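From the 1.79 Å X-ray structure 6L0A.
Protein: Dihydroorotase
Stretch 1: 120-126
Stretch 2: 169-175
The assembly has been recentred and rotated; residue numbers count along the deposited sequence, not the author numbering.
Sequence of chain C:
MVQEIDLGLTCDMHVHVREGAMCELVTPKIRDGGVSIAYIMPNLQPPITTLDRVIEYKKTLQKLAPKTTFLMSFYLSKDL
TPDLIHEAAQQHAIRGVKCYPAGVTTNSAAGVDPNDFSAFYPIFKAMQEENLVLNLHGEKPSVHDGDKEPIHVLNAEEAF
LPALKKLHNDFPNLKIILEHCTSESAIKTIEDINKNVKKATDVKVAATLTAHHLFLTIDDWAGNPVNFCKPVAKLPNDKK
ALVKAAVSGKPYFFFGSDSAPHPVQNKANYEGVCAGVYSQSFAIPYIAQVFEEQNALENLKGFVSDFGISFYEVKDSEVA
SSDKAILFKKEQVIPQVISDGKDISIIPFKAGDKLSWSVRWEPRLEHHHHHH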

ATOM      1  N   PHE C 120      22.558 -22.545   7.504  1.00 26.48           N
ATOM      2  CA  PHE C 120      21.640 -23.600   7.104  1.00 25.43           C
ATOM      3  C   PHE C 120      22.200 -24.478   5.995  1.00 22.00           C
ATOM      4  O   PHE C 120      21.503 -25.373   5.524  1.00 21.24           O
ATOM      5  CB  PHE C 120      20.286 -22.986   6.689  1.00 19.52           C
ATOM      6  CG  PHE C 120      19.589 -22.300   7.825  1.00 23.54           C
ATOM      7  CD1 PHE C 120      18.775 -23.017   8.689  1.00 21.88           C
ATOM      8  CD2 PHE C 120      19.810 -20.953   8.079  1.00 24.67           C
ATOM      9  CE1 PHE C 120      18.167 -22.398   9.761  1.00 28.48           C
ATOM     10  CE2 PHE C 120      19.203 -20.329   9.154  1.00 30.91           C
ATOM     11  CZ  PHE C 120      18.380 -21.049   9.994  1.00 27.45           C
ATOM     12  N   TYR C 121      23.447 -24.262   5.574  1.00 21.44           N
ATOM     13  CA  TYR C 121      24.000 -25.092   4.508  1.00 20.56           C
ATOM     14  C   TYR C 121      24.008 -26.583   4.853  1.00 20.86           C
ATOM     15  O   TYR C 121      23.755 -27.395   3.948  1.00 21.45           O
ATOM     16  CB  TYR C 121      25.401 -24.584   4.129  1.00 27.76           C
ATOM     17  CG  TYR C 121      25.360 -23.597   2.976  1.00 28.17           C
ATOM     18  CD1 TYR C 121      24.368 -22.626   2.907  1.00 26.57           C
ATOM     19  CD2 TYR C 121      26.298 -23.648   1.951  1.00 23.23           C
ATOM     20  CE1 TYR C 121      24.306 -21.727   1.846  1.00 27.97           C
ATOM     21  CE2 TYR C 121      26.251 -22.757   0.888  1.00 27.97           C
ATOM     22  CZ  TYR C 121      25.248 -21.795   0.841  1.00 29.13           C
ATOM     23  OH  TYR C 121      25.192 -20.899  -0.207  1.00 27.51           O
ATOM     24  N   PRO C 122      24.258 -27.009   6.095  1.00 24.53           N
ATOM     25  CA  PRO C 122      24.076 -28.442   6.404  1.00 21.97           C
ATOM     26  C   PRO C 122      22.657 -28.944   6.162  1.00 24.75           C
ATOM     27  O   PRO C 122      22.479 -30.089   5.723  1.00 21.84           O
ATOM     28  CB  PRO C 122      24.472 -28.526   7.882  1.00 24.26           C
ATOM     29  CG  PRO C 122      25.467 -27.432   8.049  1.00 26.96           C
ATOM     30  CD  PRO C 122      24.928 -26.299   7.202  1.00 26.73           C
ATOM     31  N   ILE C 123      21.641 -28.114   6.426  1.00 20.93           N
ATOM     32  CA  ILE C 123      20.264 -28.492   6.102  1.00 18.13           C
ATOM     33  C   ILE C 123      20.101 -28.665   4.599  1.00 20.87           C
ATOM     34  O   ILE C 123      19.550 -29.666   4.127  1.00 19.42           O
ATOM     35  CB  ILE C 123      19.275 -27.448   6.648  1.00 20.99           C
ATOM     36  CG1 ILE C 123      19.437 -27.257   8.163  1.00 26.14           C
ATOM     37  CG2 ILE C 123      17.824 -27.839   6.276  1.00 18.86           C
ATOM     38  CD1 ILE C 123      19.078 -28.482   8.979  1.00 27.45           C
ATOM     39  N   PHE C 124      20.559 -27.679   3.819  1.00 19.07           N
ATOM     40  CA  PHE C 124      20.390 -27.750   2.368  1.00 18.78           C
ATOM     41  C   PHE C 124      21.132 -28.941   1.773  1.00 23.54           C
ATOM     42  O   PHE C 124      20.657 -29.551   0.803  1.00 19.16           O
ATOM     43  CB  PHE C 124      20.869 -26.452   1.708  1.00 21.33           C
ATOM     44  CG  PHE C 124      20.165 -25.220   2.201  1.00 20.33           C
ATOM     45  CD1 PHE C 124      18.867 -25.288   2.686  1.00 19.99           C
ATOM     46  CD2 PHE C 124      20.800 -23.989   2.185  1.00 19.70           C
ATOM     47  CE1 PHE C 124      18.209 -24.148   3.134  1.00 17.02           C
ATOM     48  CE2 PHE C 124      20.147 -22.835   2.651  1.00 22.36           C
ATOM     49  CZ  PHE C 124      18.854 -22.920   3.118  1.00 16.72           C
ATOM     50  N   LYS C 125      22.293 -29.291   2.336  1.00 23.72           N
ATOM     51  CA  LYS C 125      22.996 -30.478   1.864  1.00 24.07           C
ATOM     52  C   LYS C 125      22.167 -31.732   2.103  1.00 19.34           C
ATOM     53  O   LYS C 125      22.061 -32.594   1.221  1.00 21.06           O
ATOM     54  CB  LYS C 125      24.365 -30.586   2.547  1.00 29.09           C
ATOM     55  CG  LYS C 125      25.367 -31.558   1.888  1.00 34.85           C
ATOM     56  CD  LYS C 125      25.357 -31.517   0.342  1.00 39.23           C
ATOM     57  CE  LYS C 125      25.718 -30.150  -0.268  1.00 38.27           C
ATOM     58  NZ  LYS C 125      27.111 -29.661  -0.026  1.00 42.98           N
ATOM     59  N   ALA C 126      21.547 -31.840   3.281  1.00 21.35           N
ATOM     60  CA  ALA C 126      20.689 -32.990   3.564  1.00 22.75           C
ATOM     61  C   ALA C 126      19.467 -33.002   2.650  1.00 23.97           C
ATOM     62  O   ALA C 126      19.103 -34.049   2.097  1.00 19.41           O
ATOM     63  CB  ALA C 126      20.272 -32.979   5.037  1.00 21.45           C
ATOM     64  N   ASN C 169      23.609 -21.960  -7.336  1.00 28.12           N
ATOM     65  CA  ASN C 169      24.993 -22.290  -7.669  1.00 27.85           C
ATOM     66  C   ASN C 169      25.596 -23.258  -6.654  1.00 29.53           C
ATOM     67  O   ASN C 169      26.227 -24.253  -7.031  1.00 30.98           O
ATOM     68  CB  ASN C 169      25.822 -21.009  -7.752  1.00 30.21           C
ATOM     69  CG  ASN C 169      27.177 -21.237  -8.392  1.00 36.50           C
ATOM     70  OD1 ASN C 169      27.274 -21.541  -9.583  1.00 41.26           O
ATOM     71  ND2 ASN C 169      28.233 -21.109  -7.597  1.00 36.04           N
ATOM     72  N   ASP C 170      25.403 -22.989  -5.354  1.00 25.49           N
ATOM     73  CA  ASP C 170      26.039 -23.782  -4.302  1.00 27.02           C
ATOM     74  C   ASP C 170      25.393 -25.145  -4.097  1.00 27.45           C
ATOM     75  O   ASP C 170      26.017 -26.025  -3.490  1.00 26.11           O
ATOM     76  CB  ASP C 170      26.017 -23.026  -2.975  1.00 24.97           C
ATOM     77  CG  ASP C 170      26.980 -21.874  -2.955  1.00 28.22           C
ATOM     78  OD1 ASP C 170      27.697 -21.700  -3.963  1.00 32.63           O
ATOM     79  OD2 ASP C 170      27.011 -21.141  -1.943  1.00 26.26           O
ATOM     80  N   PHE C 171      24.160 -25.341  -4.562  1.00 22.82           N
ATOM     81  CA  PHE C 171      23.459 -26.619  -4.430  1.00 25.19           C
ATOM     82  C   PHE C 171      22.798 -26.938  -5.762  1.00 23.58           C
ATOM     83  O   PHE C 171      21.569 -26.890  -5.888  1.00 26.89           O
ATOM     84  CB  PHE C 171      22.435 -26.581  -3.293  1.00 22.27           C
ATOM     85  CG  PHE C 171      23.040 -26.347  -1.939  1.00 26.45           C
ATOM     86  CD1 PHE C 171      23.164 -25.067  -1.434  1.00 19.81           C
ATOM     87  CD2 PHE C 171      23.503 -27.414  -1.177  1.00 26.99           C
ATOM     88  CE1 PHE C 171      23.726 -24.846  -0.191  1.00 25.85           C
ATOM     89  CE2 PHE C 171      24.072 -27.202   0.074  1.00 25.32           C
ATOM     90  CZ  PHE C 171      24.178 -25.917   0.570  1.00 26.26           C
ATOM     91  N   PRO C 172      23.591 -27.303  -6.776  1.00 25.80           N
ATOM     92  CA  PRO C 172      23.065 -27.354  -8.152  1.00 26.84           C
ATOM     93  C   PRO C 172      22.067 -28.475  -8.411  1.00 26.14           C
ATOM     94  O   PRO C 172      21.358 -28.416  -9.424  1.00 26.62           O
ATOM     95  CB  PRO C 172      24.333 -27.538  -8.998  1.00 32.80           C
ATOM     96  CG  PRO C 172      25.268 -28.264  -8.084  1.00 25.37           C
ATOM     97  CD  PRO C 172      25.010 -27.702  -6.710  1.00 29.17           C
ATOM     98  N   ASN C 173      21.980 -29.485  -7.549  1.00 23.90           N
ATOM     99  CA  ASN C 173      21.021 -30.568  -7.722  1.00 29.98           C
ATOM    100  C   ASN C 173      19.763 -30.382  -6.888  1.00 28.16           C
ATOM    101  O   ASN C 173      18.839 -31.200  -6.990  1.00 28.91           O
ATOM    102  CB  ASN C 173      21.664 -31.915  -7.378  1.00 29.98           C
ATOM    103  CG  ASN C 173      22.788 -32.278  -8.327  1.00 39.76           C
ATOM    104  OD1 ASN C 173      22.681 -32.084  -9.540  1.00 37.21           O
ATOM    105  ND2 ASN C 173      23.880 -32.803  -7.778  1.00 44.65           N
ATOM    106  N   LEU C 174      19.702 -29.327  -6.080  1.00 24.64           N
ATOM    107  CA  LEU C 174      18.558 -29.085  -5.208  1.00 21.67           C
ATOM    108  C   LEU C 174      17.420 -28.443  -5.994  1.00 23.43           C
ATOM    109  O   LEU C 174      17.621 -27.443  -6.686  1.00 22.43           O
ATOM    110  CB  LEU C 174      18.987 -28.186  -4.045  1.00 21.29           C
ATOM    111  CG  LEU C 174      17.963 -27.714  -3.012  1.00 21.07           C
ATOM    112  CD1 LEU C 174      17.366 -28.910  -2.294  1.00 19.46           C
ATOM    113  CD2 LEU C 174      18.597 -26.741  -2.017  1.00 17.87           C
ATOM    114  N   LYS C 175      16.222 -29.017  -5.889  1.00 19.67           N
ATOM    115  CA  LYS C 175      15.040 -28.360  -6.430  1.00 19.13           C
ATOM    116  C   LYS C 175      14.695 -27.156  -5.560  1.00 17.88           C
ATOM    117  O   LYS C 175      14.553 -27.281  -4.338  1.00 16.56           O
ATOM    118  CB  LYS C 175      13.866 -29.343  -6.491  1.00 18.06           C
ATOM    119  CG  LYS C 175      13.986 -30.369  -7.616  1.00 21.70           C
ATOM    120  CD  LYS C 175      12.709 -31.186  -7.792  1.00 21.59           C
ATOM    121  CE  LYS C 175      12.635 -32.369  -6.827  1.00 32.88           C
ATOM    122  NZ  LYS C 175      11.436 -33.238  -7.075  1.00 30.83           N
TER

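The contact joins the first turns of a helix, residues 121-126, to the end of another helix and the turn that follows it, and it buries 329 Å² counted over both sides. The backbones stay well apart: the nearest CA atoms, those of Lys125 and Phe171, are 7.4 Å from each other, and the space between them is filled by side chains. In the first stretch the helical ladder is set by hydrogen bonds such as Phe124 N to Phe120 O (3.0 Å) and Lys125 N to Tyr121 O (2.9 Å). This spacing brings Tyr121, Phe124 and Lys125 around a common partner, Phe171.

Phe171 is the first residue to leave helical phi/psi after the helix containing Asp170, with values of -135/72°. It also opens a type I turn that runs to Leu174 and is closed by a hydrogen bond from Leu174 N to Phe171 O (3.1 Å). The CA-to-CB bonds of Asp170, Phe171 and Leu174 all point toward the first helix, whereas Pro172 and Asn173, at the middle of the turn, make no contact with it.

With chi1 at -62° (m) and chi2 at 92°, Phe171 extends its ring among the three helix residues and has 117 Å² covered, the largest share of any residue here. Its edge is directed at the face of Tyr121, with centroids 4.6 Å apart and planes at 68°; the closest atoms, Phe171 CZ and Tyr121 CD2, are separated by 3.4 Å. Such an arrangement sets the slightly positive ring hydrogens of one aromatic group against the pi cloud of the other. The face of Phe171 is in turn occupied by Phe124 CB, which lies 3.6 Å from the centroid of the Phe171 ring and only 16° off its normal, a CH-pi contact. Phe124, at chi1 -58° (m), thus lays its CB on the ring while the end of its side chain leads away; its own ring still directs an edge toward the Phe171 face in an offset pairing, with planes at 85° and centroids 5.7 Å apart. Leu174, in the t,p rotamer, adds a looser apolar contact, its CD2 lying 4.4 Å from Phe124 CB.

Tyr121 has a chi1 of -93°, between the standard wells. In this conformation its ring offers a face to Phe171 while its hydroxyl reaches Asp170. Tyr121 OH donates a short hydrogen bond of 2.5 Å to Asp170 OD2, which lies near the plane of the tyrosine ring, where the hydroxyl can direct its proton at the carboxylate. Asp170, at chi1 -72° (m), also uses OD2 in a hydrogen bond elsewhere in the structure.

Lys125 starts out pointing away, but its t,p,p,p conformation folds the chain back. Lys125 CE comes to 3.4 Å from Phe171 CE2, at the edge of the phenylalanine ring near its plane.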